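Local coordinates for protein Ufm1-specific protease (Caenorhabditis elegans, PDB 5EJJ) that acts as a thiol protease that cleaves the peptide bond at the C-terminal glycine of the ubiquitin-like modifier ufm-1, at residues Y366-T374 against G504-K515. Residues are numbered along the deposited sequence; the frame is centred on the assembly and turned at random.
Sequences YQPVGEITT and GVDFNDTTGETK
D506 carries its CG anti to the backbone N (chi1 -158°), which turns the carboxylate into the bend at 367-370. Q367 folds back at chi2 (54°) to meet it. OD2 of D506 accepts the backbone N of G370 at 3.1 Å, on its syn side but 34° out of the carboxylate plane. The amide NE2 of Q367 lies 2.7 Å from OD1 of D506; this bond is weak and bent. The amide and carboxylate planes stand nearly perpendicular. The backbone N of V369 adds weak bonds to both oxygens. CG1 of I372 and W540 of strand 540-542 also touch D506. With an alanine here, the amide N of G370 would probably lose this acceptor and the Q367 amide would be set free to turn.

Beyond the bend, 371-374 is a short, weakly bonded strand that runs antiparallel to 504-507 and joins the antiparallel sheet of the peptidase C78 domain. E371 and F507 form a hydrogen-bonded pair, with both N...O distances, E371 N to F507 O and F507 N to E371 O, at 2.9 Å. Further along, V505 N donates to T373 O at 3.0 Å. On the other edge of 504-507 lies 514-515, the second strand of a hairpin.

The hairpin turn also grips the bend. N508 ND2 donates to V369 O at 3.0 Å, while its OD1 accepts T510 N in an Asx turn. V369 CG1 rests 3.5 Å from E513 OE2, the two side chains crossing at about a right angle. CG2 of V369 reaches CD of K515 at 4.1 Å.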
# COMPACT_ATOMS: atom_id res chain seq x y z
N TYR A 366 -22.76 4.29 2.43
CA TYR A 366 -22.87 3.56 1.16
C TYR A 366 -24.31 3.20 0.76
O TYR A 366 -25.23 3.18 1.58
CB TYR A 366 -21.91 2.34 1.09
CG TYR A 366 -22.12 1.23 2.11
CD1 TYR A 366 -21.35 0.06 2.06
CD2 TYR A 366 -23.08 1.34 3.12
CE1 TYR A 366 -21.54 -0.96 2.98
CE2 TYR A 366 -23.27 0.32 4.05
CZ TYR A 366 -22.50 -0.83 3.97
OH TYR A 366 -22.70 -1.83 4.90
N GLN A 367 -24.50 2.94 -0.52
CA GLN A 367 -25.84 2.88 -1.10
C GLN A 367 -26.05 1.82 -2.19
O GLN A 367 -26.87 2.03 -3.09
CB GLN A 367 -26.16 4.26 -1.73
CG GLN A 367 -24.92 5.12 -2.23
CD GLN A 367 -23.97 4.39 -3.22
OE1 GLN A 367 -22.85 4.03 -2.86
NE2 GLN A 367 -24.42 4.21 -4.47
N PRO A 368 -25.34 0.68 -2.11
CA PRO A 368 -25.12 -0.15 -3.31
C PRO A 368 -26.47 -0.48 -3.96
O PRO A 368 -27.28 -1.23 -3.42
CB PRO A 368 -24.34 -1.36 -2.78
CG PRO A 368 -23.70 -0.87 -1.52
CD PRO A 368 -24.72 0.04 -0.92
N VAL A 369 -26.69 0.11 -5.12
CA VAL A 369 -27.88 -0.10 -5.94
C VAL A 369 -27.74 -1.42 -6.69
O VAL A 369 -28.72 -2.10 -6.98
CB VAL A 369 -28.06 1.07 -6.95
CG1 VAL A 369 -28.74 0.61 -8.24
CG2 VAL A 369 -28.81 2.23 -6.30
N GLY A 370 -26.50 -1.78 -7.00
CA GLY A 370 -26.23 -3.02 -7.69
C GLY A 370 -24.76 -3.35 -7.59
O GLY A 370 -24.19 -3.31 -6.49
N GLU A 371 -24.16 -3.66 -8.73
CA GLU A 371 -22.77 -4.11 -8.84
C GLU A 371 -21.76 -2.96 -8.99
O GLU A 371 -21.81 -2.20 -9.96
CB GLU A 371 -22.62 -5.09 -10.02
CG GLU A 371 -21.20 -5.56 -10.30
CD GLU A 371 -20.73 -6.63 -9.32
OE1 GLU A 371 -19.71 -7.29 -9.61
OE2 GLU A 371 -21.39 -6.82 -8.27
N ILE A 372 -20.84 -2.84 -8.03
CA ILE A 372 -19.86 -1.77 -8.07
C ILE A 372 -18.49 -2.18 -8.62
O ILE A 372 -17.86 -3.11 -8.12
CB ILE A 372 -19.66 -1.13 -6.69
CG1 ILE A 372 -20.90 -0.34 -6.29
CG2 ILE A 372 -18.44 -0.23 -6.68
CD1 ILE A 372 -20.70 0.49 -5.04
N THR A 373 -18.06 -1.49 -9.67
CA THR A 373 -16.68 -1.58 -10.12
C THR A 373 -16.04 -0.21 -9.91
O THR A 373 -16.59 0.82 -10.29
CB THR A 373 -16.55 -2.07 -11.58
OG1 THR A 373 -17.28 -3.29 -11.74
CG2 THR A 373 -15.10 -2.33 -11.92
N THR A 374 -14.89 -0.21 -9.27
CA THR A 374 -14.30 1.02 -8.81
C THR A 374 -12.90 1.14 -9.40
O THR A 374 -12.43 0.23 -10.08
CB THR A 374 -14.23 1.03 -7.27
OG1 THR A 374 -13.75 2.30 -6.81
CG2 THR A 374 -13.28 -0.06 -6.78
N GLY A 504 -15.79 5.40 -10.49
CA GLY A 504 -16.46 4.12 -10.50
C GLY A 504 -17.91 4.19 -10.92
O GLY A 504 -18.50 5.26 -11.07
N VAL A 505 -18.49 3.01 -11.10
CA VAL A 505 -19.89 2.89 -11.49
C VAL A 505 -20.70 2.04 -10.47
O VAL A 505 -20.12 1.32 -9.65
CB VAL A 505 -19.98 2.34 -12.93
CG1 VAL A 505 -19.51 3.40 -13.90
CG2 VAL A 505 -19.13 1.11 -13.08
N ASP A 506 -22.02 2.16 -10.50
CA ASP A 506 -22.92 1.38 -9.64
C ASP A 506 -24.00 0.77 -10.55
O ASP A 506 -25.09 1.32 -10.68
CB ASP A 506 -23.58 2.29 -8.59
CG ASP A 506 -24.08 1.53 -7.36
OD1 ASP A 506 -24.32 2.18 -6.30
OD2 ASP A 506 -24.23 0.29 -7.46
N PHE A 507 -23.67 -0.35 -11.17
CA PHE A 507 -24.46 -0.91 -12.27
C PHE A 507 -25.25 -2.18 -11.91
O PHE A 507 -24.67 -3.19 -11.52
CB PHE A 507 -23.55 -1.17 -13.47
CG PHE A 507 -24.24 -1.83 -14.63
CD1 PHE A 507 -25.50 -1.43 -15.02
CD2 PHE A 507 -23.60 -2.84 -15.34
CE1 PHE A 507 -26.14 -2.04 -16.09
CE2 PHE A 507 -24.23 -3.45 -16.41
CZ PHE A 507 -25.49 -3.05 -16.79
N ASN A 508 -26.57 -2.11 -12.10
CA ASN A 508 -27.51 -3.20 -11.81
C ASN A 508 -28.07 -3.80 -13.11
O ASN A 508 -29.07 -3.30 -13.64
CB ASN A 508 -28.64 -2.63 -10.94
CG ASN A 508 -29.61 -3.69 -10.43
OD1 ASN A 508 -29.97 -4.62 -11.15
ND2 ASN A 508 -30.06 -3.53 -9.19
N ASP A 509 -27.45 -4.87 -13.62
CA ASP A 509 -27.77 -5.39 -14.96
C ASP A 509 -29.22 -5.87 -15.16
O ASP A 509 -29.65 -6.11 -16.29
CB ASP A 509 -26.78 -6.48 -15.39
CG ASP A 509 -26.66 -7.60 -14.37
OD1 ASP A 509 -27.46 -7.63 -13.40
OD2 ASP A 509 -25.76 -8.46 -14.53
N THR A 510 -29.95 -6.01 -14.05
CA THR A 510 -31.36 -6.39 -14.09
C THR A 510 -32.23 -5.17 -14.40
O THR A 510 -32.64 -4.96 -15.54
CB THR A 510 -31.81 -7.02 -12.74
OG1 THR A 510 -31.05 -8.22 -12.50
CG2 THR A 510 -33.30 -7.37 -12.76
N THR A 511 -32.50 -4.37 -13.36
CA THR A 511 -33.30 -3.16 -13.49
C THR A 511 -32.68 -2.22 -14.52
O THR A 511 -33.39 -1.55 -15.28
CB THR A 511 -33.43 -2.43 -12.14
OG1 THR A 511 -32.26 -1.65 -11.88
CG2 THR A 511 -33.63 -3.44 -11.01
N GLY A 512 -31.35 -2.17 -14.55
CA GLY A 512 -30.62 -1.32 -15.47
C GLY A 512 -30.23 0.01 -14.87
O GLY A 512 -29.47 0.77 -15.48
N GLU A 513 -30.75 0.31 -13.67
CA GLU A 513 -30.43 1.56 -12.98
C GLU A 513 -28.92 1.71 -12.85
O GLU A 513 -28.22 0.73 -12.56
CB GLU A 513 -31.10 1.63 -11.60
CG GLU A 513 -30.94 2.98 -10.91
CD GLU A 513 -31.37 2.97 -9.44
OE1 GLU A 513 -31.18 4.00 -8.75
OE2 GLU A 513 -31.89 1.94 -8.98
N THR A 514 -28.41 2.91 -13.08
CA THR A 514 -26.97 3.14 -13.12
C THR A 514 -26.55 4.41 -12.37
O THR A 514 -27.14 5.47 -12.56
CB THR A 514 -26.46 3.25 -14.57
OG1 THR A 514 -27.29 4.18 -15.29
CG2 THR A 514 -26.50 1.89 -15.27
N LYS A 515 -25.54 4.29 -11.52
CA LYS A 515 -24.98 5.46 -10.84
C LYS A 515 -23.48 5.63 -11.14
O LYS A 515 -22.82 4.70 -11.62
CB LYS A 515 -25.24 5.41 -9.33
CG LYS A 515 -26.71 5.28 -8.95
CD LYS A 515 -26.98 5.71 -7.51
CE LYS A 515 -26.64 7.19 -7.30
NZ LYS A 515 -27.08 7.72 -5.96